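Long-range contact in oligoribonuclease (Colwellia psychrerythraea, PDB 6A4D), which is an exonuclease of the RNase H clan that degrades small RNA oligonucleotides, probably by releasing single nucleotides from their ends: residues Asn7-Ile12 / Thr36-Asn41. The protein carries 1 engineered substitution. Residues are numbered along the deposited sequence; the frame is centred on the assembly and turned at random.
Sequences NDSNLI and TDSELN
The start of strand 11-18 pairs antiparallel with the end of strand 28-36 in the mixed sheet of this exonuclease fold, beside the tight hairpin turn leading into strand 42-50. Leu11 and Thr36 form a hydrogen-bonded pair: Leu11 N reaches Thr36 O at 3.0 Å from above the carbonyl plane, while Thr36 N meets Leu11 O at 3.1 Å in the carbonyl plane. Thr36 OG1, between its own backbone N and carbonyl carbon (chi1 65°), lies over Leu11 CB and bonds to Asp37 O, which also accepts from Leu40 N. Leu11 CD1 touches Leu40 CD2 at 4.1 Å. Beyond the strand pairing water takes over: one molecule donates to Asn10 OD1 and accepts from Ser38 N at 2.7 Å, and a second joins Ser9 OG to Ser38 OG. Asp37 holds the type I turn from inside, OD1 taking Asn41 N and OD2 receiving Asn41 ND2 at 2.8 Å on its syn lone pair. An alanine at Asp37 would lose both carboxylate bonds to Asn41 and would probably loosen the turn that presents Ser38 and Leu40. Asn10 ND2 is held by Trp99 O and Met4 O; Leu40 packs on Leu174 of helix 163-180, and the second subunit closes over the turn, its Trp147 and Arg146 bonding to Ser38 O and Ser9 O.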
ATOM      1  N   ASN A   7      -5.401   8.771 -21.940  1.00 42.69           N
ATOM      2  CA  ASN A   7      -4.278   7.843 -22.210  1.00 42.39           C
ATOM      3  C   ASN A   7      -4.146   6.786 -21.120  1.00 41.09           C
ATOM      4  O   ASN A   7      -4.044   7.084 -19.963  1.00 49.64           O
ATOM      5  CB  ASN A   7      -2.968   8.639 -22.275  1.00 51.48           C
ATOM      6  CG  ASN A   7      -1.761   7.758 -22.554  1.00 54.88           C
ATOM      7  OD1 ASN A   7      -1.680   6.627 -22.085  1.00 53.46           O
ATOM      8  ND2 ASN A   7      -0.821   8.276 -23.325  1.00 60.14           N
ATOM      9  N   ASP A   8      -4.078   5.546 -21.511  1.00 42.95           N
ATOM     10  CA  ASP A   8      -4.065   4.434 -20.598  1.00 47.14           C
ATOM     11  C   ASP A   8      -2.903   4.408 -19.579  1.00 44.82           C
ATOM     12  O   ASP A   8      -2.946   3.612 -18.688  1.00 41.37           O
ATOM     13  CB  ASP A   8      -4.011   3.127 -21.403  1.00 54.88           C
ATOM     14  CG  ASP A   8      -5.328   2.812 -22.108  1.00 66.95           C
ATOM     15  OD1 ASP A   8      -6.015   3.772 -22.569  1.00 69.49           O
ATOM     16  OD2 ASP A   8      -5.665   1.595 -22.205  1.00 71.01           O
ATOM     17  N   SER A   9      -1.864   5.213 -19.758  1.00 40.01           N
ATOM     18  CA  SER A   9      -0.724   5.143 -18.949  1.00 39.97           C
ATOM     19  C   SER A   9      -0.700   6.336 -17.991  1.00 37.43           C
ATOM     20  O   SER A   9       0.167   6.431 -17.154  1.00 35.34           O
ATOM     21  CB  SER A   9       0.506   4.959 -19.846  1.00 39.01           C
ATOM     22  OG  SER A   9       0.982   6.178 -20.355  1.00 48.99           O
ATOM     23  N   ASN A  10      -1.729   7.175 -18.015  1.00 38.81           N
ATOM     24  CA  ASN A  10      -1.824   8.256 -17.041  1.00 35.72           C
ATOM     25  C   ASN A  10      -1.902   7.766 -15.545  1.00 32.21           C
ATOM     26  O   ASN A  10      -2.464   6.759 -15.224  1.00 27.75           O
ATOM     27  CB  ASN A  10      -2.974   9.163 -17.381  1.00 34.04           C
ATOM     28  CG  ASN A  10      -2.795   9.871 -18.721  1.00 41.63           C
ATOM     29  OD1 ASN A  10      -1.658  10.027 -19.244  1.00 43.56           O
ATOM     30  ND2 ASN A  10      -3.908  10.320 -19.281  1.00 42.88           N
ATOM     31  N   LEU A  11      -1.301   8.528 -14.667  1.00 31.47           N
ATOM     32  CA  LEU A  11      -1.309   8.231 -13.270  1.00 34.76           C
ATOM     33  C   LEU A  11      -2.219   9.185 -12.486  1.00 32.20           C
ATOM     34  O   LEU A  11      -2.140  10.399 -12.656  1.00 30.18           O
ATOM     35  CB  LEU A  11       0.128   8.283 -12.771  1.00 29.56           C
ATOM     36  CG  LEU A  11       1.028   7.262 -13.421  1.00 33.43           C
ATOM     37  CD1 LEU A  11       2.460   7.662 -13.077  1.00 31.66           C
ATOM     38  CD2 LEU A  11       0.652   5.850 -12.953  1.00 36.04           C
ATOM     39  N   ILE A  12      -3.001   8.619 -11.564  1.00 35.69           N
ATOM     40  CA  ILE A  12      -3.814   9.391 -10.553  1.00 30.13           C
ATOM     41  C   ILE A  12      -3.118   9.496  -9.197  1.00 28.88           C
ATOM     42  O   ILE A  12      -2.911   8.467  -8.473  1.00 29.51           O
ATOM     43  CB  ILE A  12      -5.174   8.728 -10.333  1.00 34.05           C
ATOM     44  CG1 ILE A  12      -5.900   8.542 -11.684  1.00 36.57           C
ATOM     45  CG2 ILE A  12      -6.006   9.603  -9.398  1.00 34.64           C
ATOM     46  CD1 ILE A  12      -7.313   7.960 -11.587  1.00 41.00           C
ATOM     47  N   THR A  36      -1.005  13.006 -13.761  1.00 33.69           N
ATOM     48  CA  THR A  36       0.269  13.177 -14.512  1.00 32.19           C
ATOM     49  C   THR A  36       0.256  12.187 -15.614  1.00 32.25           C
ATOM     50  O   THR A  36      -0.517  11.248 -15.575  1.00 33.24           O
ATOM     51  CB  THR A  36       1.532  12.850 -13.722  1.00 33.24           C
ATOM     52  OG1 THR A  36       1.541  11.469 -13.400  1.00 30.61           O
ATOM     53  CG2 THR A  36       1.654  13.619 -12.484  1.00 33.33           C
ATOM     54  N   ASP A  37       1.115  12.366 -16.614  1.00 32.08           N
ATOM     55  CA  ASP A  37       1.312  11.286 -17.590  1.00 38.64           C
ATOM     56  C   ASP A  37       2.274  10.264 -16.977  1.00 37.22           C
ATOM     57  O   ASP A  37       2.807  10.441 -15.848  1.00 34.16           O
ATOM     58  CB  ASP A  37       1.860  11.815 -18.943  1.00 47.17           C
ATOM     59  CG  ASP A  37       3.216  12.529 -18.824  1.00 54.23           C
ATOM     60  OD1 ASP A  37       3.948  12.324 -17.798  1.00 53.42           O
ATOM     61  OD2 ASP A  37       3.552  13.307 -19.763  1.00 55.73           O
ATOM     62  N   SER A  38       2.562   9.225 -17.732  1.00 39.24           N
ATOM     63  CA  SER A  38       3.453   8.182 -17.224  1.00 42.10           C
ATOM     64  C   SER A  38       4.887   8.684 -17.010  1.00 42.55           C
ATOM     65  O   SER A  38       5.660   8.030 -16.313  1.00 41.95           O
ATOM     66  CB  SER A  38       3.431   6.977 -18.139  1.00 41.04           C
ATOM     67  OG  SER A  38       4.033   7.329 -19.348  1.00 39.91           O
ATOM     68  N   GLU A  39       5.238   9.831 -17.607  1.00 40.87           N
ATOM     69  CA  GLU A  39       6.572  10.409 -17.469  1.00 40.50           C
ATOM     70  C   GLU A  39       6.580  11.527 -16.437  1.00 36.36           C
ATOM     71  O   GLU A  39       7.523  12.269 -16.352  1.00 40.95           O
ATOM     72  CB  GLU A  39       7.117  10.858 -18.866  1.00 47.66           C
ATOM     73  CG  GLU A  39       7.277   9.718 -19.899  1.00 49.33           C
ATOM     74  CD  GLU A  39       8.230  10.036 -21.083  1.00 61.08           C
ATOM     75  OE1 GLU A  39       8.555  11.218 -21.330  1.00 77.77           O
ATOM     76  OE2 GLU A  39       8.697   9.114 -21.797  1.00 53.14           O
ATOM     77  N   LEU A  40       5.528  11.605 -15.629  1.00 34.90           N
ATOM     78  CA  LEU A  40       5.363  12.497 -14.461  1.00 34.59           C
ATOM     79  C   LEU A  40       5.119  13.968 -14.750  1.00 36.15           C
ATOM     80  O   LEU A  40       5.224  14.808 -13.865  1.00 41.91           O
ATOM     81  CB  LEU A  40       6.508  12.334 -13.463  1.00 32.41           C
ATOM     82  CG  LEU A  40       6.825  10.916 -13.016  1.00 32.83           C
ATOM     83  CD1 LEU A  40       7.936  10.999 -11.963  1.00 31.49           C
ATOM     84  CD2 LEU A  40       5.596  10.185 -12.509  1.00 33.19           C
ATOM     85  N   ASN A  41       4.748  14.285 -15.967  1.00 37.66           N
ATOM     86  CA  ASN A  41       4.354  15.662 -16.313  1.00 41.72           C
ATOM     87  C   ASN A  41       2.945  15.876 -15.854  1.00 38.94           C
ATOM     88  O   ASN A  41       2.063  15.098 -16.217  1.00 39.77           O
ATOM     89  CB  ASN A  41       4.369  15.875 -17.838  1.00 39.10           C
ATOM     90  CG  ASN A  41       5.736  15.697 -18.412  1.00 37.92           C
ATOM     91  OD1 ASN A  41       6.667  16.269 -17.904  1.00 37.79           O
ATOM     92  ND2 ASN A  41       5.871  14.831 -19.411  1.00 35.84           N
TER
HETATM   93  O   HOH W   1       2.402   7.766 -21.783  1.00 64.10           O
HETATM   94  O   HOH W   2       0.758   8.740 -19.747  1.00 51.63           O